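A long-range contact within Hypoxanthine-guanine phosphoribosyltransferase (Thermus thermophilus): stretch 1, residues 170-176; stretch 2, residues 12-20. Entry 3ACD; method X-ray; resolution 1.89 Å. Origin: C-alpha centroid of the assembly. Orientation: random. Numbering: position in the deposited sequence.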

ATOM      1  N   LEU A 170       1.436   7.832  10.281  1.00 13.65           N
ATOM      2  CA  LEU A 170       0.939   7.633  11.642  1.00 15.26           C
ATOM      3  C   LEU A 170       0.173   6.309  11.648  1.00 15.07           C
ATOM      4  O   LEU A 170      -0.651   6.057  10.768  1.00 14.09           O
ATOM      5  CB  LEU A 170       0.010   8.786  12.055  1.00 15.20           C
ATOM      6  CG  LEU A 170       0.636  10.016  12.727  1.00 18.86           C
ATOM      7  CD1 LEU A 170       1.857  10.492  11.964  1.00 19.11           C
ATOM      8  CD2 LEU A 170      -0.414  11.121  12.820  1.00 19.85           C
ATOM      9  N   PRO A 171       0.444   5.438  12.632  1.00 15.89           N
ATOM     10  CA  PRO A 171      -0.249   4.146  12.696  1.00 16.35           C
ATOM     11  C   PRO A 171      -1.705   4.231  13.149  1.00 16.06           C
ATOM     12  O   PRO A 171      -2.431   3.233  13.135  1.00 15.56           O
ATOM     13  CB  PRO A 171       0.623   3.339  13.656  1.00 17.86           C
ATOM     14  CG  PRO A 171       1.139   4.387  14.591  1.00 20.06           C
ATOM     15  CD  PRO A 171       1.496   5.526  13.662  1.00 18.38           C
ATOM     16  N   PHE A 172      -2.130   5.427  13.536  1.00 16.47           N
ATOM     17  CA  PHE A 172      -3.495   5.638  14.000  1.00 16.34           C
ATOM     18  C   PHE A 172      -4.176   6.762  13.231  1.00 16.01           C
ATOM     19  O   PHE A 172      -3.541   7.477  12.453  1.00 15.72           O
ATOM     20  CB  PHE A 172      -3.481   5.969  15.497  1.00 17.37           C
ATOM     21  CG  PHE A 172      -2.521   7.071  15.863  1.00 18.60           C
ATOM     22  CD1 PHE A 172      -2.806   8.399  15.549  1.00 19.52           C
ATOM     23  CD2 PHE A 172      -1.311   6.776  16.483  1.00 19.75           C
ATOM     24  CE1 PHE A 172      -1.896   9.416  15.845  1.00 18.85           C
ATOM     25  CE2 PHE A 172      -0.392   7.785  16.783  1.00 19.68           C
ATOM     26  CZ  PHE A 172      -0.685   9.107  16.461  1.00 18.52           C
ATOM     27  N   ILE A 173      -5.479   6.902  13.442  1.00 15.00           N
ATOM     28  CA  ILE A 173      -6.243   7.958  12.799  1.00 15.99           C
ATOM     29  C   ILE A 173      -6.415   9.069  13.827  1.00 16.66           C
ATOM     30  O   ILE A 173      -6.802   8.812  14.968  1.00 16.80           O
ATOM     31  CB  ILE A 173      -7.650   7.462  12.351  1.00 16.36           C
ATOM     32  CG1 ILE A 173      -7.540   6.688  11.034  1.00 16.15           C
ATOM     33  CG2 ILE A 173      -8.604   8.645  12.195  1.00 15.33           C
ATOM     34  CD1 ILE A 173      -7.120   7.541   9.848  1.00 16.88           C
ATOM     35  N   THR A 174      -6.106  10.297  13.426  1.00 16.45           N
ATOM     36  CA  THR A 174      -6.257  11.441  14.313  1.00 18.19           C
ATOM     37  C   THR A 174      -6.861  12.593  13.514  1.00 18.79           C
ATOM     38  O   THR A 174      -7.244  12.414  12.357  1.00 16.27           O
ATOM     39  CB  THR A 174      -4.902  11.851  14.946  1.00 18.15           C
ATOM     40  OG1 THR A 174      -5.108  12.926  15.873  1.00 20.38           O
ATOM     41  CG2 THR A 174      -3.916  12.279  13.887  1.00 15.55           C
ATOM     42  N   SER A 175      -6.953  13.770  14.119  1.00 19.33           N
ATOM     43  CA  SER A 175      -7.548  14.907  13.431  1.00 21.04           C
ATOM     44  C   SER A 175      -7.119  16.234  14.034  1.00 22.94           C
ATOM     45  O   SER A 175      -6.484  16.275  15.086  1.00 22.28           O
ATOM     46  CB  SER A 175      -9.075  14.808  13.501  1.00 21.06           C
ATOM     47  OG  SER A 175      -9.510  14.776  14.856  1.00 20.89           O
ATOM     48  N   ILE A 176      -7.481  17.316  13.352  1.00 25.60           N
ATOM     49  CA  ILE A 176      -7.170  18.664  13.814  1.00 29.01           C
ATOM     50  C   ILE A 176      -8.490  19.352  14.124  1.00 31.10           C
ATOM     51  O   ILE A 176      -9.560  18.827  13.814  1.00 28.93           O
ATOM     52  CB  ILE A 176      -6.444  19.490  12.731  1.00 30.03           C
ATOM     53  CG1 ILE A 176      -7.311  19.562  11.471  1.00 31.43           C
ATOM     54  CG2 ILE A 176      -5.085  18.879  12.427  1.00 31.85           C
ATOM     55  CD1 ILE A 176      -6.727  20.411  10.357  1.00 32.47           C
TER
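Stretch 2 12-20: VQISAEAIK

The most unusual feature of this contact is that its backbone pairing amounts to a single antiparallel bridge, between Ile173 and Ile14, after which the second stretch leaves its extended course and turns into a helix that still bears on the first. The bridge is a hydrogen-bonded pair: Ile14 N donates to Ile173 O at 2.8 Å, almost linearly, and Ile173 N donates to Ile14 O at 2.9 Å. The two chains run in opposite directions, so Ser175 lies near Val12, Thr174 near Gln13 (CA to CA 4.5 Å) and Phe172 near Ala16 (CA to CA 4.6 Å).

From Val12 to Ile14 the backbone is extended, with phi between -101° and -144° and psi near 120°. Ser15 then occupies the N-cap position, and residues 16-20 are helical. The short side chain of Ser15 can reach the first turn, where Ser15 OG accepts from Ala18 N at 3.0 Å; Ile19 N, in turn, donates to Ser15 O at 2.9 Å. The CA-to-CB bond of Ser15 points away from stretch 1, so this cap serves the helix rather than the contact.

Beyond the bridge, side-chain hydroxyls of stretch 1 donate the hydrogen bonds, one to a backbone carbonyl and one to a side chain. Ser175, pointing toward stretch 2, donates from OG to Val12 O at 2.8 Å, a role its small hydroxyl can fill close to the backbone. Thr174 OG1 donates to Gln13 OE1 at 2.8 Å. Gln13 suits this exposed position because its long, flexible side chain, with chi1 and chi2 both m, brings its amide nearer to stretch 1 although its CA-to-CB bond points sideways. A water extends the link, donating to Gln13 OE1 at 2.8 Å and to Ile173 O at 3.0 Å.

Ile173 is the apolar centre, with 83 Å² covered by stretch 2. Its branched side chain meets three residues: Ile173 CG2 lies 4.2 Å from Val12 CG1, Ile173 CB 3.9 Å from Ile14 CB, and Ile173 CG1 3.7 Å from Ile19 CD1. The last contact comes from the helix, where Ile19 points toward stretch 1 and is long enough to reach it.

At the other end, Pro171 and Phe172 meet Ala16 and the backbone of Ile14. The methyl of Ala16 allows close approach: Ala16 CB is 3.3 Å from Pro171 O and 4.3 Å from Pro171 CB. Phe172 CB rests 3.3 Å from Ile14 O, while the end of its side chain leads away. Together the two stretches bury 441 Å², counting both sides.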

ATOM      1  N   VAL A  12     -11.778  13.629  16.324  1.00 20.01           N
ATOM      2  CA  VAL A  12     -11.710  12.225  15.925  1.00 18.22           C
ATOM      3  C   VAL A  12     -10.352  11.600  16.234  1.00 18.47           C
ATOM      4  O   VAL A  12      -9.311  12.110  15.818  1.00 18.87           O
ATOM      5  CB  VAL A  12     -12.003  12.071  14.417  1.00 18.68           C
ATOM      6  CG1 VAL A  12     -11.887  10.607  14.002  1.00 18.94           C
ATOM      7  CG2 VAL A  12     -13.400  12.599  14.115  1.00 17.20           C
ATOM      8  N   GLN A  13     -10.379  10.493  16.969  1.00 18.75           N
ATOM      9  CA  GLN A  13      -9.173   9.775  17.353  1.00 19.00           C
ATOM     10  C   GLN A  13      -9.477   8.276  17.335  1.00 19.65           C
ATOM     11  O   GLN A  13     -10.378   7.814  18.039  1.00 18.83           O
ATOM     12  CB  GLN A  13      -8.742  10.180  18.770  1.00 20.55           C
ATOM     13  CG  GLN A  13      -8.601  11.685  19.019  1.00 21.42           C
ATOM     14  CD  GLN A  13      -7.432  12.314  18.280  1.00 20.27           C
ATOM     15  OE1 GLN A  13      -6.438  11.649  17.981  1.00 20.80           O
ATOM     16  NE2 GLN A  13      -7.538  13.610  18.001  1.00 18.93           N
ATOM     17  N   ILE A  14      -8.737   7.519  16.529  1.00 17.58           N
ATOM     18  CA  ILE A  14      -8.948   6.075  16.447  1.00 17.73           C
ATOM     19  C   ILE A  14      -7.590   5.384  16.530  1.00 18.51           C
ATOM     20  O   ILE A  14      -6.732   5.574  15.665  1.00 17.07           O
ATOM     21  CB  ILE A  14      -9.649   5.681  15.124  1.00 16.66           C
ATOM     22  CG1 ILE A  14     -10.844   6.607  14.872  1.00 19.21           C
ATOM     23  CG2 ILE A  14     -10.139   4.247  15.209  1.00 14.73           C
ATOM     24  CD1 ILE A  14     -11.590   6.319  13.575  1.00 20.68           C
ATOM     25  N   SER A  15      -7.403   4.578  17.572  1.00 17.64           N
ATOM     26  CA  SER A  15      -6.132   3.896  17.795  1.00 17.72           C
ATOM     27  C   SER A  15      -5.784   2.824  16.775  1.00 16.86           C
ATOM     28  O   SER A  15      -6.652   2.284  16.092  1.00 17.08           O
ATOM     29  CB  SER A  15      -6.107   3.260  19.186  1.00 15.63           C
ATOM     30  OG  SER A  15      -6.977   2.143  19.251  1.00 18.10           O
ATOM     31  N   ALA A  16      -4.495   2.508  16.697  1.00 17.45           N
ATOM     32  CA  ALA A  16      -4.018   1.483  15.781  1.00 17.82           C
ATOM     33  C   ALA A  16      -4.685   0.160  16.135  1.00 17.77           C
ATOM     34  O   ALA A  16      -4.999  -0.639  15.259  1.00 15.96           O
ATOM     35  CB  ALA A  16      -2.502   1.352  15.882  1.00 16.47           C
ATOM     36  N   GLU A  17      -4.899  -0.061  17.430  1.00 17.92           N
ATOM     37  CA  GLU A  17      -5.529  -1.290  17.897  1.00 18.64           C
ATOM     38  C   GLU A  17      -6.984  -1.380  17.452  1.00 17.51           C
ATOM     39  O   GLU A  17      -7.440  -2.437  17.008  1.00 16.32           O
ATOM     40  CB  GLU A  17      -5.460  -1.372  19.425  1.00 22.96           C
ATOM     41  CG  GLU A  17      -4.048  -1.395  19.980  1.00 29.98           C
ATOM     42  CD  GLU A  17      -4.019  -1.445  21.495  1.00 34.76           C
ATOM     43  OE1 GLU A  17      -4.528  -0.497  22.132  1.00 39.17           O
ATOM     44  OE2 GLU A  17      -3.490  -2.432  22.049  1.00 38.80           O
ATOM     45  N   ALA A  18      -7.712  -0.275  17.583  1.00 16.52           N
ATOM     46  CA  ALA A  18      -9.114  -0.242  17.181  1.00 16.33           C
ATOM     47  C   ALA A  18      -9.221  -0.450  15.674  1.00 14.94           C
ATOM     48  O   ALA A  18     -10.119  -1.144  15.192  1.00 16.08           O
ATOM     49  CB  ALA A  18      -9.740   1.092  17.570  1.00 17.10           C
ATOM     50  N   ILE A  19      -8.300   0.157  14.933  1.00 15.57           N
ATOM     51  CA  ILE A  19      -8.292   0.026  13.480  1.00 15.09           C
ATOM     52  C   ILE A  19      -7.975  -1.414  13.088  1.00 15.88           C
ATOM     53  O   ILE A  19      -8.626  -1.986  12.213  1.00 15.68           O
ATOM     54  CB  ILE A  19      -7.247   0.967  12.828  1.00 13.67           C
ATOM     55  CG1 ILE A  19      -7.622   2.429  13.102  1.00 15.12           C
ATOM     56  CG2 ILE A  19      -7.193   0.721  11.316  1.00 14.09           C
ATOM     57  CD1 ILE A  19      -6.620   3.442  12.582  1.00 14.08           C
ATOM     58  N   LYS A  20      -6.978  -2.002  13.744  1.00 15.83           N
ATOM     59  CA  LYS A  20      -6.596  -3.376  13.437  1.00 16.48           C
ATOM     60  C   LYS A  20      -7.770  -4.335  13.602  1.00 17.92           C
ATOM     61  O   LYS A  20      -8.036  -5.162  12.728  1.00 16.53           O
ATOM     62  CB  LYS A  20      -5.438  -3.823  14.335  1.00 18.74           C
ATOM     63  CG  LYS A  20      -4.993  -5.260  14.079  1.00 19.28           C
ATOM     64  CD  LYS A  20      -3.835  -5.670  14.984  1.00 24.13           C
ATOM     65  CE  LYS A  20      -3.455  -7.130  14.753  1.00 24.72           C
ATOM     66  NZ  LYS A  20      -2.404  -7.599  15.698  1.00 30.61           N
TER
HETATM   67  O   HOH W   1      -5.371   9.135  17.634  1.00 29.29           O